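Particle-associated glycoside hydrolase (Acinetobacter phage Fri1, PDB 6C72) serves as the phage tailspike, a depolymerase that probably cleaves the capsular polysaccharide of Acinetobacter baumannii during entry into the host. Local coordinates at residues Asn352-Gly357 / Asn376-Thr381; Cys372-Cys377 / Thr399-Trp404; Asn284-Gln289 / Asn319-Ala324. One frame throughout, in Å; residues are numbered along the deposited sequence.

How the contacts relate
From the N terminus, the first of the three contacts to close is contact 3, where 319-324 comes to lie beside 284-289 after one coil of the parallel beta-helix. The next coil brings 354-357 alongside 321-324, joined by backbone bonds such as Lys356 N to Phe322 O, and contact 1 then closes when 376-381 returns to 352-357. Contact 2 opens at 372-377, before that closure is complete, and ends at 399-404; its loop therefore crosses that of contact 1, with Asn376 and Cys377 belonging to both. Contact 3 stands in series with the other two. Phe287, Phe322, Phe355 and Phe379 run through contacts 3 and 1 as one row of rings.

Contact 1: Asn352-Gly357 / Asn376-Thr381; sequences NCRFKG and NCEFDT. With ZN (zinc ion), chain K.
Successive coils of a parallel beta-helix meet here, with Arg354 paired to Glu378 and Phe355 to Phe379 on adjacent strands that run in the same direction. The backbone of Phe355 is gripped at both ends: its N donates to Glu378 O at 2.7 Å, and its O accepts from Asp380 N. Before the strands begin, Cys353 N makes a longer bond of 3.5 Å to Cys377 SG.

Phe355 and Phe379 point the same way and form an offset stack, ring centres 4.7 Å apart and planes inclined by 12°. The overlap is partial: Phe379 CE1 lies over one face of Phe355, displaced toward the rim, and comes within 3.4 Å of Phe355 CD1. Phe322 of the preceding coil also stacks on Phe355, and Ile361 packs against both rings of the pair, so these rings belong to an aromatic row running through the helix.

On the other face, Glu378 lies beside Arg354. With CD anti to CA (chi2 -178°), its chain extends to the zinc ion, which Glu378 OE1 binds at 2.1 Å; the same oxygen accepts a hydrogen bond from Trp404 NE1. The second oxygen meets the CG and CD methylenes of Arg354 rather than its guanidinium. A water makes the polar connection, donating to Glu378 OE2 at 2.7 Å and accepting from Arg354 NH1. Arg354 NH2 turns to Asn319 OD1 of the preceding coil, so the guanidinium has polar partners on two coils.

Asp380 finishes the pairing with its side chain. OD1 forms a salt bridge with Lys406 and, through a second water, is linked to Phe355 O, while OD2 accepts Gly357 N at 2.9 Å on its anti side, 27° out of the carboxylate plane.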
ATOM      1  N   ASN A 352       6.210   7.738  -5.088  1.00 27.17           N
ATOM      2  CA  ASN A 352       7.204   7.589  -6.151  1.00 27.39           C
ATOM      3  C   ASN A 352       7.057   8.655  -7.237  1.00 28.54           C
ATOM      4  O   ASN A 352       7.416   8.423  -8.391  1.00 28.74           O
ATOM      5  CB  ASN A 352       7.154   6.191  -6.786  1.00 26.78           C
ATOM      6  CG  ASN A 352       7.235   5.061  -5.761  1.00 25.59           C
ATOM      7  OD1 ASN A 352       7.539   5.281  -4.590  1.00 25.13           O
ATOM      8  ND2 ASN A 352       7.012   3.835  -6.217  1.00 25.15           N
ATOM      9  N   CYS A 353       6.533   9.824  -6.888  1.00 23.23           N
ATOM     10  CA  CYS A 353       6.275  10.857  -7.871  1.00 24.24           C
ATOM     11  C   CYS A 353       7.431  11.842  -7.951  1.00 24.77           C
ATOM     12  O   CYS A 353       8.238  11.972  -7.026  1.00 24.51           O
ATOM     13  CB  CYS A 353       4.985  11.617  -7.541  1.00 24.52           C
ATOM     14  SG  CYS A 353       3.462  10.637  -7.678  1.00 23.82           S
ATOM     15  N   ARG A 354       7.468  12.584  -9.057  1.00 26.91           N
ATOM     16  CA  ARG A 354       8.498  13.582  -9.300  1.00 27.34           C
ATOM     17  C   ARG A 354       7.835  14.909  -9.630  1.00 27.54           C
ATOM     18  O   ARG A 354       6.971  14.983 -10.516  1.00 26.72           O
ATOM     19  CB  ARG A 354       9.439  13.139 -10.411  1.00 26.83           C
ATOM     20  CG  ARG A 354      10.345  12.051  -9.906  1.00 26.21           C
ATOM     21  CD  ARG A 354      11.128  11.335 -10.974  1.00 25.78           C
ATOM     22  NE  ARG A 354      10.307  10.719 -12.016  1.00 25.61           N
ATOM     23  CZ  ARG A 354       9.461   9.711 -11.823  1.00 25.28           C
ATOM     24  NH1 ARG A 354       9.268   9.218 -10.595  1.00 24.93           N
ATOM     25  NH2 ARG A 354       8.797   9.198 -12.858  1.00 25.22           N
ATOM     26  N   PHE A 355       8.186  15.931  -8.861  1.00 23.44           N
ATOM     27  CA  PHE A 355       7.721  17.291  -9.076  1.00 22.87           C
ATOM     28  C   PHE A 355       8.878  18.048  -9.716  1.00 23.26           C
ATOM     29  O   PHE A 355       9.914  18.283  -9.074  1.00 24.09           O
ATOM     30  CB  PHE A 355       7.267  17.918  -7.760  1.00 22.75           C
ATOM     31  CG  PHE A 355       6.058  17.243  -7.152  1.00 22.08           C
ATOM     32  CD1 PHE A 355       6.168  16.022  -6.509  1.00 22.99           C
ATOM     33  CD2 PHE A 355       4.803  17.844  -7.211  1.00 21.85           C
ATOM     34  CE1 PHE A 355       5.055  15.413  -5.941  1.00 22.33           C
ATOM     35  CE2 PHE A 355       3.689  17.235  -6.651  1.00 21.77           C
ATOM     36  CZ  PHE A 355       3.818  16.020  -6.015  1.00 21.77           C
ATOM     37  N   LYS A 356       8.717  18.399 -10.988  1.00 34.75           N
ATOM     38  CA  LYS A 356       9.795  18.963 -11.779  1.00 35.02           C
ATOM     39  C   LYS A 356       9.483  20.407 -12.137  1.00 34.60           C
ATOM     40  O   LYS A 356       8.322  20.829 -12.170  1.00 33.80           O
ATOM     41  CB  LYS A 356      10.012  18.153 -13.059  1.00 34.46           C
ATOM     42  CG  LYS A 356      10.513  16.744 -12.831  1.00 34.67           C
ATOM     43  CD  LYS A 356      10.604  15.988 -14.142  1.00 33.91           C
ATOM     44  CE  LYS A 356      11.098  14.572 -13.930  1.00 33.88           C
ATOM     45  NZ  LYS A 356      11.007  13.782 -15.174  1.00 33.22           N
ATOM     46  N   GLY A 357      10.535  21.156 -12.436  1.00 32.87           N
ATOM     47  CA  GLY A 357      10.369  22.538 -12.822  1.00 32.70           C
ATOM     48  C   GLY A 357       9.817  23.376 -11.698  1.00 32.78           C
ATOM     49  O   GLY A 357      10.453  23.504 -10.644  1.00 33.45           O
ATOM     50  N   ASN A 376       8.659   8.896  -0.989  1.00 26.33           N
ATOM     51  CA  ASN A 376       9.599   8.560  -2.062  1.00 27.04           C
ATOM     52  C   ASN A 376       9.371   9.424  -3.300  1.00 26.75           C
ATOM     53  O   ASN A 376       9.439   8.950  -4.436  1.00 27.62           O
ATOM     54  CB  ASN A 376       9.560   7.069  -2.395  1.00 28.47           C
ATOM     55  CG  ASN A 376      10.481   6.253  -1.496  1.00 29.18           C
ATOM     56  OD1 ASN A 376      11.697   6.220  -1.710  1.00 29.61           O
ATOM     57  ND2 ASN A 376       9.913   5.603  -0.479  1.00 29.48           N
ATOM     58  N   CYS A 377       9.092  10.701  -3.070  1.00 25.71           N
ATOM     59  CA  CYS A 377       8.908  11.691  -4.115  1.00 25.48           C
ATOM     60  C   CYS A 377      10.140  12.590  -4.261  1.00 25.30           C
ATOM     61  O   CYS A 377      10.959  12.725  -3.349  1.00 25.09           O
ATOM     62  CB  CYS A 377       7.676  12.545  -3.819  1.00 24.76           C
ATOM     63  SG  CYS A 377       6.146  11.612  -3.855  1.00 25.28           S
ATOM     64  N   GLU A 378      10.246  13.228  -5.425  1.00 26.54           N
ATOM     65  CA  GLU A 378      11.314  14.173  -5.714  1.00 26.94           C
ATOM     66  C   GLU A 378      10.734  15.559  -5.953  1.00 26.59           C
ATOM     67  O   GLU A 378       9.683  15.701  -6.583  1.00 26.00           O
ATOM     68  CB  GLU A 378      12.123  13.748  -6.934  1.00 27.25           C
ATOM     69  CG  GLU A 378      12.806  12.401  -6.820  1.00 27.72           C
ATOM     70  CD  GLU A 378      13.629  12.082  -8.058  1.00 28.95           C
ATOM     71  OE1 GLU A 378      14.349  12.985  -8.536  1.00 29.20           O
ATOM     72  OE2 GLU A 378      13.532  10.941  -8.568  1.00 29.93           O
ATOM     73  N   PHE A 379      11.416  16.583  -5.447  1.00 27.22           N
ATOM     74  CA  PHE A 379      10.960  17.965  -5.570  1.00 27.28           C
ATOM     75  C   PHE A 379      12.092  18.823  -6.125  1.00 28.12           C
ATOM     76  O   PHE A 379      13.180  18.863  -5.540  1.00 28.75           O
ATOM     77  CB  PHE A 379      10.487  18.493  -4.212  1.00 27.35           C
ATOM     78  CG  PHE A 379       9.258  17.804  -3.693  1.00 26.24           C
ATOM     79  CD1 PHE A 379       7.989  18.284  -4.010  1.00 25.49           C
ATOM     80  CD2 PHE A 379       9.362  16.677  -2.896  1.00 26.11           C
ATOM     81  CE1 PHE A 379       6.831  17.648  -3.540  1.00 24.58           C
ATOM     82  CE2 PHE A 379       8.219  16.041  -2.415  1.00 25.24           C
ATOM     83  CZ  PHE A 379       6.947  16.529  -2.749  1.00 24.45           C
ATOM     84  N   ASP A 380      11.848  19.484  -7.267  1.00 27.47           N
ATOM     85  CA  ASP A 380      12.814  20.437  -7.811  1.00 28.21           C
ATOM     86  C   ASP A 380      12.824  21.756  -7.051  1.00 28.90           C
ATOM     87  O   ASP A 380      13.823  22.481  -7.099  1.00 29.50           O
ATOM     88  CB  ASP A 380      12.530  20.725  -9.291  1.00 28.19           C
ATOM     89  CG  ASP A 380      13.071  19.658 -10.210  1.00 28.52           C
ATOM     90  OD1 ASP A 380      13.652  18.675  -9.712  1.00 28.43           O
ATOM     91  OD2 ASP A 380      12.887  19.784 -11.440  1.00 29.46           O
ATOM     92  N   THR A 381      11.726  22.094  -6.383  1.00 25.85           N
ATOM     93  CA  THR A 381      11.607  23.360  -5.677  1.00 25.98           C
ATOM     94  C   THR A 381      10.882  23.095  -4.360  1.00 25.85           C
ATOM     95  O   THR A 381      10.948  21.969  -3.855  1.00 25.34           O
ATOM     96  CB  THR A 381      10.886  24.393  -6.570  1.00 26.49           C
ATOM     97  OG1 THR A 381      10.845  25.673  -5.934  1.00 27.07           O
ATOM     98  CG2 THR A 381       9.468  23.939  -6.936  1.00 26.04           C
TER
HETATM   99 ZN    ZN K 808      15.337  13.197 -10.396  1.00 68.04          ZN
HETATM  100  O   HOH W   1      11.475   9.197  -8.512  1.00 23.40           O
HETATM  101  O   HOH W   2      12.227  16.524  -8.818  1.00 27.16           O

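Contact 2: Cys372-Cys377 / Thr399-Trp404; sequences CIVDNC and TNNTLW
Asn401 reaches from one coil of the parallel beta-helix to Val374 and Cys377 of the coil before, spanning a corner where the regular strand pairing breaks off. Its CB packs 3.4 Å from Cys377 O, whose regular beta bond goes to Thr402 N. CG stands beside Asn401's own backbone N, anti to the carbonyl carbon (chi1 -53°). The amide it carries then divides its work. OD1 accepts Cys377 N at 2.7 Å, in the carbonyl plane and on a lone pair, and also touches Val374 CG1. ND2 gives a nearly straight bond of 2.8 Å, N-H...O 170°, to Val374 O. That oxygen lies in the plane of the Asn401 amide, yet sees ND2 well above its own carbonyl plane; its axial direction is taken by Thr399 N.

One side chain thus satisfies a backbone donor and a backbone acceptor on either side of Asp375-Asn376, doing at the corner what a neighbouring peptide does within a strand. The next coil repeats at least the acceptor half, Asn426 OD1 taking Asn401 N.

Around the turn, Asn376 and Asn400 both have positive phi, and their side chains lie side by side, Asn376 ND2 touching Asn400 CB. Asn376 OD1 goes to Thr343 OG1 of the second subunit, so this corner faces the trimer interface. Asp375, which has been observed as a zinc ligand of this protein, has both oxygens engaged: OD2 is met from above the carboxylate plane by Asn376 ND2 at 3.0 Å, and OD1 receives Thr399 OG1 at 2.5 Å on its anti lone pair.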
ATOM      1  N   CYS A 372      -2.095  13.616   5.221  1.00 29.74           N
ATOM      2  CA  CYS A 372      -1.360  13.901   3.992  1.00 29.40           C
ATOM      3  C   CYS A 372      -0.161  12.956   3.841  1.00 28.98           C
ATOM      4  O   CYS A 372       0.663  12.835   4.753  1.00 29.38           O
ATOM      5  CB  CYS A 372      -0.898  15.356   4.021  1.00 27.98           C
ATOM      6  SG  CYS A 372       0.391  15.795   2.865  1.00 26.09           S
ATOM      7  N   ILE A 373      -0.055  12.296   2.682  1.00 25.17           N
ATOM      8  CA  ILE A 373       0.957  11.267   2.436  1.00 25.33           C
ATOM      9  C   ILE A 373       1.819  11.664   1.237  1.00 24.82           C
ATOM     10  O   ILE A 373       1.334  11.705   0.096  1.00 25.12           O
ATOM     11  CB  ILE A 373       0.313   9.891   2.195  1.00 26.59           C
ATOM     12  CG1 ILE A 373      -0.409   9.389   3.457  1.00 27.34           C
ATOM     13  CG2 ILE A 373       1.362   8.891   1.723  1.00 26.96           C
ATOM     14  CD1 ILE A 373       0.502   9.080   4.600  1.00 27.23           C
ATOM     15  N   VAL A 374       3.105  11.885   1.483  1.00 24.28           N
ATOM     16  CA  VAL A 374       4.095  12.126   0.438  1.00 24.03           C
ATOM     17  C   VAL A 374       5.281  11.203   0.717  1.00 24.36           C
ATOM     18  O   VAL A 374       5.976  11.366   1.731  1.00 24.12           O
ATOM     19  CB  VAL A 374       4.555  13.588   0.387  1.00 23.24           C
ATOM     20  CG1 VAL A 374       5.581  13.768  -0.759  1.00 23.25           C
ATOM     21  CG2 VAL A 374       3.363  14.539   0.266  1.00 23.10           C
ATOM     22  N   ASP A 375       5.515  10.232  -0.165  1.00 25.12           N
ATOM     23  CA  ASP A 375       6.516   9.210   0.109  1.00 25.77           C
ATOM     24  C   ASP A 375       7.329   8.894  -1.140  1.00 26.28           C
ATOM     25  O   ASP A 375       6.762   8.642  -2.208  1.00 26.80           O
ATOM     26  CB  ASP A 375       5.842   7.944   0.646  1.00 26.79           C
ATOM     27  CG  ASP A 375       6.824   6.851   0.951  1.00 27.71           C
ATOM     28  OD1 ASP A 375       7.425   6.891   2.050  1.00 27.58           O
ATOM     29  OD2 ASP A 375       7.005   5.956   0.092  1.00 28.75           O
ATOM     30  N   ASN A 376       8.659   8.896  -0.989  1.00 26.33           N
ATOM     31  CA  ASN A 376       9.599   8.560  -2.062  1.00 27.04           C
ATOM     32  C   ASN A 376       9.371   9.424  -3.300  1.00 26.75           C
ATOM     33  O   ASN A 376       9.439   8.950  -4.436  1.00 27.62           O
ATOM     34  CB  ASN A 376       9.560   7.069  -2.395  1.00 28.47           C
ATOM     35  CG  ASN A 376      10.481   6.253  -1.496  1.00 29.18           C
ATOM     36  OD1 ASN A 376      11.697   6.220  -1.710  1.00 29.61           O
ATOM     37  ND2 ASN A 376       9.913   5.603  -0.479  1.00 29.48           N
ATOM     38  N   CYS A 377       9.092  10.701  -3.070  1.00 25.71           N
ATOM     39  CA  CYS A 377       8.908  11.691  -4.115  1.00 25.48           C
ATOM     40  C   CYS A 377      10.140  12.590  -4.261  1.00 25.30           C
ATOM     41  O   CYS A 377      10.959  12.725  -3.349  1.00 25.09           O
ATOM     42  CB  CYS A 377       7.676  12.545  -3.819  1.00 24.76           C
ATOM     43  SG  CYS A 377       6.146  11.612  -3.855  1.00 25.28           S
ATOM     44  N   THR A 399       7.778  11.191   4.047  1.00 24.64           N
ATOM     45  CA  THR A 399       8.829  10.208   4.259  1.00 25.61           C
ATOM     46  C   THR A 399       9.621   9.932   2.987  1.00 25.32           C
ATOM     47  O   THR A 399       9.060   9.873   1.880  1.00 25.26           O
ATOM     48  CB  THR A 399       8.244   8.891   4.781  1.00 26.06           C
ATOM     49  OG1 THR A 399       7.134   8.509   3.959  1.00 26.17           O
ATOM     50  CG2 THR A 399       7.795   9.008   6.253  1.00 26.65           C
ATOM     51  N   ASN A 400      10.939   9.786   3.154  1.00 29.55           N
ATOM     52  CA  ASN A 400      11.804   9.278   2.101  1.00 29.51           C
ATOM     53  C   ASN A 400      11.712  10.112   0.832  1.00 28.82           C
ATOM     54  O   ASN A 400      11.802   9.581  -0.267  1.00 28.55           O
ATOM     55  CB  ASN A 400      11.493   7.817   1.794  1.00 29.55           C
ATOM     56  CG  ASN A 400      11.677   6.929   3.003  1.00 30.19           C
ATOM     57  OD1 ASN A 400      10.743   6.244   3.435  1.00 30.26           O
ATOM     58  ND2 ASN A 400      12.885   6.935   3.566  1.00 30.62           N
ATOM     59  N   ASN A 401      11.521  11.413   0.967  1.00 24.97           N
ATOM     60  CA  ASN A 401      11.485  12.306  -0.175  1.00 24.62           C
ATOM     61  C   ASN A 401      12.805  13.050  -0.275  1.00 24.82           C
ATOM     62  O   ASN A 401      13.569  13.143   0.694  1.00 25.03           O
ATOM     63  CB  ASN A 401      10.329  13.305  -0.054  1.00 23.79           C
ATOM     64  CG  ASN A 401       9.002  12.619   0.186  1.00 23.77           C
ATOM     65  OD1 ASN A 401       8.522  11.897  -0.690  1.00 24.22           O
ATOM     66  ND2 ASN A 401       8.403  12.820   1.391  1.00 23.46           N
ATOM     67  N   THR A 402      13.059  13.603  -1.453  1.00 24.95           N
ATOM     68  CA  THR A 402      14.237  14.422  -1.687  1.00 25.33           C
ATOM     69  C   THR A 402      13.783  15.804  -2.135  1.00 24.85           C
ATOM     70  O   THR A 402      12.941  15.930  -3.029  1.00 24.67           O
ATOM     71  CB  THR A 402      15.161  13.767  -2.729  1.00 26.38           C
ATOM     72  OG1 THR A 402      15.674  12.538  -2.203  1.00 27.05           O
ATOM     73  CG2 THR A 402      16.344  14.684  -3.120  1.00 27.00           C
ATOM     74  N   LEU A 403      14.287  16.828  -1.486  1.00 24.82           N
ATOM     75  CA  LEU A 403      14.123  18.195  -1.958  1.00 24.76           C
ATOM     76  C   LEU A 403      15.437  18.581  -2.636  1.00 25.77           C
ATOM     77  O   LEU A 403      16.451  18.805  -1.974  1.00 26.33           O
ATOM     78  CB  LEU A 403      13.740  19.133  -0.818  1.00 24.36           C
ATOM     79  CG  LEU A 403      12.232  19.161  -0.504  1.00 23.55           C
ATOM     80  CD1 LEU A 403      11.736  17.865   0.159  1.00 23.22           C
ATOM     81  CD2 LEU A 403      11.853  20.365   0.350  1.00 23.45           C
ATOM     82  N   TRP A 404      15.428  18.613  -3.973  1.00 26.20           N
ATOM     83  CA  TRP A 404      16.661  18.874  -4.706  1.00 27.39           C
ATOM     84  C   TRP A 404      17.099  20.326  -4.583  1.00 27.86           C
ATOM     85  O   TRP A 404      18.294  20.614  -4.706  1.00 28.98           O
ATOM     86  CB  TRP A 404      16.502  18.497  -6.181  1.00 27.94           C
ATOM     87  CG  TRP A 404      16.380  17.015  -6.452  1.00 28.05           C
ATOM     88  CD1 TRP A 404      15.308  16.356  -7.006  1.00 27.72           C
ATOM     89  CD2 TRP A 404      17.375  16.011  -6.195  1.00 28.80           C
ATOM     90  NE1 TRP A 404      15.575  15.011  -7.105  1.00 28.25           N
ATOM     91  CE2 TRP A 404      16.835  14.771  -6.615  1.00 28.90           C
ATOM     92  CE3 TRP A 404      18.660  16.038  -5.645  1.00 29.58           C
ATOM     93  CZ2 TRP A 404      17.539  13.577  -6.496  1.00 29.76           C
ATOM     94  CZ3 TRP A 404      19.351  14.859  -5.532  1.00 30.40           C
ATOM     95  CH2 TRP A 404      18.792  13.640  -5.953  1.00 30.48           C
TER

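Contact 3: Asn284-Gln289 / Asn319-Ala324; sequences NCTFQQ and NCVFNA
Asn284 and Asn319 sit at the turns just before two adjacent parallel strands of the beta-helix, their amides side by side with planes 13° apart. Two waters join them: both donate to Asn284 OD1, one also donating to Asn319 O at 2.7 Å, the other accepting from Asn319 ND2. Asn284 ND2 turns back to Asn261, whereas Asn319 OD1 takes Arg354 of the following coil. At Cys285, the carbonyl oxygen receives Val321 N, and CB faces Cys320 SG.

Thr286 lies alongside Val321, CG2 packing 3.9 Å from Val321 CB. Its OG1, set between the backbone N and carbonyl carbon (chi1 75°), bonds to Asn263 OD1 and accepts Gln288 NE2 at 2.8 Å.

Phe287 N donates to Val321 O at 2.7 Å. Its ring runs nearly parallel to that of Phe322, but the two are slid apart and barely overlap, with centres 5.1 Å apart; Phe287 CD1 and Phe322 CE1 approach to 3.3 Å. Phe282 and Phe300 add edge-to-face contacts to Phe287 in the helix interior. Gln288 crosses Asn323 on the Thr286 face. Gln289 sends NE2 to Ala267 O, while its backbone N reaches Asn323 O at 3.0 Å.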
ATOM      1  N   ASN A 284       2.124   5.809 -13.492  1.00 27.97           N
ATOM      2  CA  ASN A 284       3.027   6.135 -14.603  1.00 28.25           C
ATOM      3  C   ASN A 284       2.358   7.094 -15.586  1.00 27.92           C
ATOM      4  O   ASN A 284       2.398   6.900 -16.807  1.00 28.29           O
ATOM      5  CB  ASN A 284       3.528   4.872 -15.310  1.00 29.30           C
ATOM      6  CG  ASN A 284       4.736   5.142 -16.216  1.00 29.23           C
ATOM      7  OD1 ASN A 284       5.589   5.987 -15.912  1.00 28.74           O
ATOM      8  ND2 ASN A 284       4.809   4.422 -17.343  1.00 29.57           N
ATOM      9  N   CYS A 285       1.676   8.097 -15.046  1.00 27.71           N
ATOM     10  CA  CYS A 285       1.086   9.161 -15.841  1.00 27.47           C
ATOM     11  C   CYS A 285       1.869  10.440 -15.596  1.00 27.28           C
ATOM     12  O   CYS A 285       2.548  10.569 -14.587  1.00 27.22           O
ATOM     13  CB  CYS A 285      -0.390   9.366 -15.476  1.00 26.95           C
ATOM     14  SG  CYS A 285      -1.408   7.898 -15.768  1.00 27.49           S
ATOM     15  N   THR A 286       1.774  11.396 -16.513  1.00 27.33           N
ATOM     16  CA  THR A 286       2.421  12.684 -16.312  1.00 27.38           C
ATOM     17  C   THR A 286       1.398  13.801 -16.429  1.00 27.09           C
ATOM     18  O   THR A 286       0.333  13.631 -17.027  1.00 26.67           O
ATOM     19  CB  THR A 286       3.573  12.937 -17.308  1.00 27.67           C
ATOM     20  OG1 THR A 286       3.049  13.251 -18.604  1.00 27.44           O
ATOM     21  CG2 THR A 286       4.509  11.731 -17.410  1.00 27.95           C
ATOM     22  N   PHE A 287       1.705  14.929 -15.795  1.00 27.66           N
ATOM     23  CA  PHE A 287       0.888  16.137 -15.855  1.00 27.61           C
ATOM     24  C   PHE A 287       1.839  17.294 -16.133  1.00 28.36           C
ATOM     25  O   PHE A 287       2.671  17.628 -15.282  1.00 28.87           O
ATOM     26  CB  PHE A 287       0.106  16.354 -14.552  1.00 27.52           C
ATOM     27  CG  PHE A 287      -0.705  15.150 -14.108  1.00 26.91           C
ATOM     28  CD1 PHE A 287      -0.122  14.130 -13.364  1.00 26.77           C
ATOM     29  CD2 PHE A 287      -2.053  15.044 -14.442  1.00 25.83           C
ATOM     30  CE1 PHE A 287      -0.852  13.029 -12.956  1.00 25.86           C
ATOM     31  CE2 PHE A 287      -2.804  13.950 -14.036  1.00 24.81           C
ATOM     32  CZ  PHE A 287      -2.202  12.936 -13.288  1.00 24.95           C
ATOM     33  N   GLN A 288       1.769  17.874 -17.331  1.00 35.07           N
ATOM     34  CA  GLN A 288       2.825  18.779 -17.785  1.00 36.09           C
ATOM     35  C   GLN A 288       2.229  20.037 -18.396  1.00 36.90           C
ATOM     36  O   GLN A 288       1.419  19.951 -19.320  1.00 36.63           O
ATOM     37  CB  GLN A 288       3.749  18.089 -18.797  1.00 36.08           C
ATOM     38  CG  GLN A 288       3.973  16.621 -18.497  1.00 35.39           C
ATOM     39  CD  GLN A 288       5.208  16.052 -19.159  1.00 35.66           C
ATOM     40  OE1 GLN A 288       6.287  16.654 -19.106  1.00 36.39           O
ATOM     41  NE2 GLN A 288       5.068  14.880 -19.774  1.00 35.19           N
ATOM     42  N   GLN A 289       2.635  21.198 -17.879  1.00 25.56           N
ATOM     43  CA  GLN A 289       2.382  22.504 -18.497  1.00 26.28           C
ATOM     44  C   GLN A 289       3.708  23.041 -19.044  1.00 26.97           C
ATOM     45  O   GLN A 289       4.366  23.875 -18.429  1.00 27.48           O
ATOM     46  CB  GLN A 289       1.760  23.461 -17.487  1.00 26.53           C
ATOM     47  CG  GLN A 289       0.375  23.037 -17.003  1.00 26.02           C
ATOM     48  CD  GLN A 289      -0.758  23.461 -17.951  1.00 26.31           C
ATOM     49  OE1 GLN A 289      -0.554  23.642 -19.148  1.00 26.70           O
ATOM     50  NE2 GLN A 289      -1.963  23.616 -17.402  1.00 26.22           N
ATOM     51  N   ASN A 319       4.217   6.877  -9.150  1.00 22.98           N
ATOM     52  CA  ASN A 319       5.228   7.018 -10.202  1.00 23.27           C
ATOM     53  C   ASN A 319       4.746   7.976 -11.293  1.00 23.01           C
ATOM     54  O   ASN A 319       4.873   7.710 -12.487  1.00 23.33           O
ATOM     55  CB  ASN A 319       5.603   5.646 -10.776  1.00 23.93           C
ATOM     56  CG  ASN A 319       6.778   5.711 -11.726  1.00 24.41           C
ATOM     57  OD1 ASN A 319       7.598   6.627 -11.656  1.00 24.28           O
ATOM     58  ND2 ASN A 319       6.867   4.741 -12.623  1.00 25.04           N
ATOM     59  N   CYS A 320       4.174   9.097 -10.876  1.00 26.34           N
ATOM     60  CA  CYS A 320       3.698  10.120 -11.792  1.00 26.42           C
ATOM     61  C   CYS A 320       4.666  11.291 -11.797  1.00 26.53           C
ATOM     62  O   CYS A 320       5.470  11.459 -10.877  1.00 26.93           O
ATOM     63  CB  CYS A 320       2.290  10.600 -11.397  1.00 26.27           C
ATOM     64  SG  CYS A 320       1.016   9.324 -11.598  1.00 26.22           S
ATOM     65  N   VAL A 321       4.600  12.089 -12.858  1.00 25.67           N
ATOM     66  CA  VAL A 321       5.410  13.292 -13.004  1.00 25.61           C
ATOM     67  C   VAL A 321       4.482  14.498 -13.048  1.00 24.87           C
ATOM     68  O   VAL A 321       3.508  14.513 -13.810  1.00 24.13           O
ATOM     69  CB  VAL A 321       6.294  13.247 -14.267  1.00 25.36           C
ATOM     70  CG1 VAL A 321       7.001  14.599 -14.467  1.00 25.36           C
ATOM     71  CG2 VAL A 321       7.307  12.105 -14.185  1.00 25.76           C
ATOM     72  N   PHE A 322       4.768  15.490 -12.216  1.00 26.08           N
ATOM     73  CA  PHE A 322       4.135  16.792 -12.269  1.00 25.29           C
ATOM     74  C   PHE A 322       5.211  17.788 -12.666  1.00 25.67           C
ATOM     75  O   PHE A 322       6.212  17.929 -11.959  1.00 26.58           O
ATOM     76  CB  PHE A 322       3.518  17.165 -10.925  1.00 25.17           C
ATOM     77  CG  PHE A 322       2.596  16.120 -10.379  1.00 25.07           C
ATOM     78  CD1 PHE A 322       1.253  16.099 -10.750  1.00 24.19           C
ATOM     79  CD2 PHE A 322       3.060  15.173  -9.475  1.00 26.17           C
ATOM     80  CE1 PHE A 322       0.392  15.132 -10.250  1.00 24.27           C
ATOM     81  CE2 PHE A 322       2.200  14.203  -8.955  1.00 26.34           C
ATOM     82  CZ  PHE A 322       0.861  14.180  -9.348  1.00 25.33           C
ATOM     83  N   ASN A 323       5.017  18.463 -13.791  1.00 26.00           N
ATOM     84  CA  ASN A 323       6.072  19.278 -14.371  1.00 26.45           C
ATOM     85  C   ASN A 323       5.483  20.562 -14.927  1.00 26.18           C
ATOM     86  O   ASN A 323       4.535  20.522 -15.713  1.00 25.61           O
ATOM     87  CB  ASN A 323       6.807  18.486 -15.468  1.00 26.49           C
ATOM     88  CG  ASN A 323       8.078  19.153 -15.921  1.00 27.04           C
ATOM     89  OD1 ASN A 323       8.459  20.201 -15.408  1.00 27.55           O
ATOM     90  ND2 ASN A 323       8.757  18.539 -16.887  1.00 26.97           N
ATOM     91  N   ALA A 324       6.053  21.694 -14.547  1.00 28.10           N
ATOM     92  CA  ALA A 324       5.537  22.966 -15.021  1.00 28.17           C
ATOM     93  C   ALA A 324       6.684  23.946 -15.217  1.00 28.98           C
ATOM     94  O   ALA A 324       7.654  23.950 -14.454  1.00 29.53           O
ATOM     95  CB  ALA A 324       4.496  23.554 -14.055  1.00 28.04           C
TER
HETATM   96  O   HOH W   3       6.023   8.419 -14.795  1.00 29.97           O
HETATM   97  O   HOH W   4       8.343   5.841 -14.992  1.00 36.42           O